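Local coordinates for protein putative metallopeptidase (Shewanella baltica OS155, PDB 3IEH) that probably acts as a zinc-dependent metallocarboxypeptidase of the M14 peptidase family, hydrolysing its substrates at a single bound zinc ion, at residues H170-Y181 with G242-Q251. Sequence-based numbering, arbitrary orientation.
Sequences HEDVLSREAYVY and GACTETPALQ. With ZN (zinc ion), chain B.
Over one face of the Tyr179 ring sits the aliphatic part of Glu246: its CB stands 3.6 Å from the ring centroid in a CH-pi contact, and the carboxylate beyond runs nearly parallel to the ring, planes 13° apart. At the ring's edge, Asp172 OD2 takes the Tyr179 hydroxyl in a 2.5 Å bond from Tyr179 OH. With CG held between backbone N and carbonyl carbon (chi1 58°), the tyrosine lies flat against Glu246, its antiparallel hydrogen-bonded partner on the next strand. Without the ring and hydroxyl, as with an alanine here, the CB-CG flank of Glu246 would probably lose its cover and Asp172 OD2 its hydroxyl partner. Tyr181 behaves differently, turning its edge to Cys244 O and Glu246 OE2. On the same face of the sheet, Cys244 SG approaches the His170 ring obliquely, 3.3 Å from His170 CD2.

Glu246 bends at chi2 (-83°), which brings its carboxylate alongside His170, with Glu246 OE2 3.3 Å from His170 CB. Glu246 OE2 accepts a 2.8 Å bond from the water bound to the zinc ion, whereas OE1 lies near Glu171 O, another acceptor. His170 ND1 binds the metal, with His76 and Glu79 completing the protein ligands. On the other side of the sheet, Thr247 OG1 donates to Glu171 OE2 (2.8 Å), a carboxylate oxygen that also forms a salt bridge with Arg256.

Strand 242-248 lies in the middle, parallel to 170-172 and antiparallel to 179-181, while the connecting turn is tied down by Gln251 NE2, which bonds to Arg176 O in the amide plane. Asp172, through an Asx turn to Leu174 N, helps shape that loop. A zinc histidine and a glutamate, the predicted proton donor/acceptor, on adjacent parallel strands of a mixed sheet are consistent with the active site of M14 metallopeptidases.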
loop_
_atom_site.group_PDB
_atom_site.type_symbol
_atom_site.label_atom_id
_atom_site.label_comp_id
_atom_site.label_asym_id
_atom_site.label_seq_id
_atom_site.Cartn_x
_atom_site.Cartn_y
_atom_site.Cartn_z
ATOM N N HIS A 170 -2.006 2.243 3.799
ATOM C CA HIS A 170 -2.889 1.661 4.789
ATOM C C HIS A 170 -3.771 2.724 5.381
ATOM O O HIS A 170 -3.627 3.926 5.086
ATOM C CB HIS A 170 -2.069 1.001 5.886
ATOM C CG HIS A 170 -1.403 -0.268 5.447
ATOM N ND1 HIS A 170 -1.837 -1.508 5.847
ATOM C CD2 HIS A 170 -0.378 -0.490 4.598
ATOM C CE1 HIS A 170 -1.079 -2.438 5.303
ATOM N NE2 HIS A 170 -0.185 -1.848 4.540
ATOM N N GLU A 171 -4.737 2.270 6.165
ATOM C CA GLU A 171 -5.596 3.167 6.918
ATOM C C GLU A 171 -5.755 2.647 8.335
ATOM O O GLU A 171 -5.598 1.473 8.578
ATOM C CB GLU A 171 -6.958 3.300 6.279
ATOM C CG GLU A 171 -6.973 3.788 4.874
ATOM C CD GLU A 171 -8.267 4.520 4.584
ATOM O OE1 GLU A 171 -9.222 3.856 4.182
ATOM O OE2 GLU A 171 -8.376 5.741 4.841
ATOM N N ASP A 172 -6.058 3.539 9.265
ATOM C CA ASP A 172 -6.243 3.177 10.669
ATOM C C ASP A 172 -7.681 3.553 11.061
ATOM O O ASP A 172 -7.999 4.735 11.211
ATOM C CB ASP A 172 -5.176 3.902 11.516
ATOM C CG ASP A 172 -5.226 3.558 13.018
ATOM O OD1 ASP A 172 -6.178 2.916 13.526
ATOM O OD2 ASP A 172 -4.289 3.978 13.710
ATOM N N VAL A 173 -8.532 2.533 11.225
ATOM C CA VAL A 173 -9.954 2.712 11.604
ATOM C C VAL A 173 -10.142 3.180 13.061
ATOM O O VAL A 173 -11.204 3.642 13.428
ATOM C CB VAL A 173 -10.806 1.419 11.339
ATOM C CG1 VAL A 173 -10.380 0.235 12.245
ATOM C CG2 VAL A 173 -12.255 1.700 11.542
ATOM N N LEU A 174 -9.103 3.084 13.880
ATOM C CA LEU A 174 -9.172 3.573 15.233
ATOM C C LEU A 174 -8.653 4.996 15.368
ATOM O O LEU A 174 -8.599 5.518 16.479
ATOM C CB LEU A 174 -8.380 2.660 16.154
ATOM C CG LEU A 174 -8.972 1.249 16.297
ATOM C CD1 LEU A 174 -8.102 0.417 17.235
ATOM C CD2 LEU A 174 -10.428 1.284 16.783
ATOM N N SER A 175 -8.303 5.647 14.257
ATOM C CA SER A 175 -7.674 6.965 14.334
ATOM C C SER A 175 -8.361 8.075 13.547
ATOM O O SER A 175 -8.879 7.858 12.450
ATOM C CB SER A 175 -6.216 6.864 13.866
ATOM O OG SER A 175 -5.534 8.120 14.036
ATOM N N ARG A 176 -8.351 9.274 14.128
ATOM C CA ARG A 176 -8.753 10.479 13.410
ATOM C C ARG A 176 -7.523 11.294 12.927
ATOM O O ARG A 176 -7.671 12.296 12.243
ATOM C CB ARG A 176 -9.709 11.313 14.250
ATOM C CG ARG A 176 -9.127 11.874 15.512
ATOM C CD ARG A 176 -10.154 12.777 16.209
ATOM N NE ARG A 176 -10.459 13.952 15.400
ATOM C CZ ARG A 176 -9.656 15.008 15.252
ATOM N NH1 ARG A 176 -8.475 15.074 15.870
ATOM N NH2 ARG A 176 -10.043 16.014 14.471
ATOM N N GLU A 177 -6.318 10.801 13.234
ATOM C CA GLU A 177 -5.059 11.504 12.970
ATOM C C GLU A 177 -4.175 10.698 12.023
ATOM O O GLU A 177 -4.067 9.486 12.179
ATOM C CB GLU A 177 -4.297 11.688 14.291
ATOM C CG GLU A 177 -4.970 12.621 15.264
ATOM C CD GLU A 177 -4.233 12.731 16.590
ATOM O OE1 GLU A 177 -3.542 11.779 16.963
ATOM O OE2 GLU A 177 -4.353 13.772 17.266
ATOM N N ALA A 178 -3.537 11.351 11.063
ATOM C CA ALA A 178 -2.687 10.630 10.087
ATOM C C ALA A 178 -1.297 10.314 10.668
ATOM O O ALA A 178 -0.844 10.966 11.610
ATOM C CB ALA A 178 -2.536 11.447 8.805
ATOM N N TYR A 179 -0.628 9.311 10.107
ATOM C CA TYR A 179 0.757 9.051 10.449
ATOM C C TYR A 179 1.370 8.165 9.384
ATOM O O TYR A 179 0.687 7.709 8.455
ATOM C CB TYR A 179 0.919 8.477 11.878
ATOM C CG TYR A 179 0.164 7.207 12.124
ATOM C CD1 TYR A 179 -1.218 7.235 12.415
ATOM C CD2 TYR A 179 0.818 5.967 12.084
ATOM C CE1 TYR A 179 -1.931 6.058 12.645
ATOM C CE2 TYR A 179 0.115 4.764 12.311
ATOM C CZ TYR A 179 -1.263 4.814 12.566
ATOM O OH TYR A 179 -1.956 3.640 12.793
ATOM N N VAL A 180 2.681 7.980 9.479
ATOM C CA VAL A 180 3.421 7.237 8.476
ATOM C C VAL A 180 4.604 6.504 9.102
ATOM O O VAL A 180 5.296 7.068 9.919
ATOM C CB VAL A 180 3.936 8.176 7.346
ATOM C CG1 VAL A 180 4.604 9.392 7.929
ATOM C CG2 VAL A 180 4.913 7.424 6.452
ATOM N N TYR A 181 4.781 5.237 8.731
ATOM C CA TYR A 181 5.931 4.429 9.106
ATOM C C TYR A 181 6.889 4.617 7.962
ATOM O O TYR A 181 6.492 4.401 6.839
ATOM C CB TYR A 181 5.592 2.917 9.157
ATOM C CG TYR A 181 4.584 2.473 10.209
ATOM C CD1 TYR A 181 3.213 2.494 9.954
ATOM C CD2 TYR A 181 5.003 1.995 11.434
ATOM C CE1 TYR A 181 2.292 2.083 10.913
ATOM C CE2 TYR A 181 4.098 1.592 12.397
ATOM C CZ TYR A 181 2.754 1.627 12.140
ATOM O OH TYR A 181 1.876 1.211 13.123
ATOM N N GLY A 242 11.297 2.849 2.244
ATOM C CA GLY A 242 9.930 2.347 2.346
ATOM C C GLY A 242 9.110 3.292 3.189
ATOM O O GLY A 242 9.653 3.980 4.049
ATOM N N ALA A 243 7.813 3.351 2.909
ATOM C CA ALA A 243 6.859 4.097 3.724
ATOM C C ALA A 243 5.559 3.325 3.750
ATOM O O ALA A 243 5.134 2.767 2.717
ATOM C CB ALA A 243 6.609 5.498 3.158
ATOM N N CYS A 244 4.941 3.277 4.926
ATOM C CA CYS A 244 3.597 2.753 5.067
ATOM C C CYS A 244 2.751 3.891 5.622
ATOM O O CYS A 244 2.820 4.188 6.799
ATOM C CB CYS A 244 3.546 1.563 6.003
ATOM S SG CYS A 244 1.832 1.091 6.459
ATOM N N THR A 245 1.981 4.542 4.765
ATOM C CA THR A 245 1.173 5.671 5.182
ATOM C C THR A 245 -0.100 5.156 5.835
ATOM O O THR A 245 -0.628 4.111 5.454
ATOM C CB THR A 245 0.790 6.572 3.988
ATOM O OG1 THR A 245 0.093 5.787 3.032
ATOM C CG2 THR A 245 2.052 7.195 3.320
ATOM N N GLU A 246 -0.571 5.892 6.837
ATOM C CA GLU A 246 -1.799 5.539 7.546
ATOM C C GLU A 246 -2.720 6.768 7.561
ATOM O O GLU A 246 -2.492 7.701 8.309
ATOM C CB GLU A 246 -1.461 5.105 8.981
ATOM C CG GLU A 246 -0.619 3.840 9.053
ATOM C CD GLU A 246 -1.433 2.551 8.959
ATOM O OE1 GLU A 246 -2.694 2.550 8.984
ATOM O OE2 GLU A 246 -0.777 1.510 8.875
ATOM N N THR A 247 -3.715 6.784 6.684
ATOM C CA THR A 247 -4.749 7.796 6.735
ATOM C C THR A 247 -5.809 7.390 7.775
ATOM O O THR A 247 -6.085 6.203 8.003
ATOM C CB THR A 247 -5.403 8.052 5.347
ATOM O OG1 THR A 247 -5.819 6.813 4.747
ATOM C CG2 THR A 247 -4.443 8.788 4.426
ATOM N N PRO A 248 -6.407 8.368 8.427
ATOM C CA PRO A 248 -7.356 8.050 9.494
ATOM C C PRO A 248 -8.746 7.705 8.988
ATOM O O PRO A 248 -9.438 8.579 8.438
ATOM C CB PRO A 248 -7.387 9.343 10.318
ATOM C CG PRO A 248 -7.036 10.431 9.322
ATOM C CD PRO A 248 -6.122 9.808 8.318
ATOM N N ALA A 249 -9.195 6.479 9.257
ATOM C CA ALA A 249 -10.449 5.986 8.687
ATOM C C ALA A 249 -11.695 6.463 9.441
ATOM O O ALA A 249 -12.817 6.068 9.097
ATOM C CB ALA A 249 -10.429 4.450 8.563
ATOM N N LEU A 250 -11.493 7.294 10.470
ATOM C CA LEU A 250 -12.601 7.997 11.176
ATOM C C LEU A 250 -12.940 9.323 10.478
ATOM O O LEU A 250 -13.897 9.977 10.834
ATOM C CB LEU A 250 -12.275 8.265 12.666
ATOM C CG LEU A 250 -12.130 7.054 13.601
ATOM C CD1 LEU A 250 -11.702 7.494 15.041
ATOM C CD2 LEU A 250 -13.441 6.217 13.622
ATOM N N GLN A 251 -12.140 9.724 9.503
ATOM C CA GLN A 251 -12.412 10.916 8.717
ATOM C C GLN A 251 -13.200 10.530 7.463
ATOM O O GLN A 251 -13.389 9.348 7.138
ATOM C CB GLN A 251 -11.088 11.597 8.295
ATOM C CG GLN A 251 -10.170 12.076 9.439
ATOM C CD GLN A 251 -10.771 13.173 10.312
ATOM O OE1 GLN A 251 -11.809 13.723 9.968
ATOM N NE2 GLN A 251 -10.114 13.495 11.453
HETATM ZN ZN ZN B . -3.468 -1.810 7.663
HETATM O O HOH W 1 -1.006 0.681 12.185
HETATM O O HOH W 2 -2.307 -0.744 9.345
#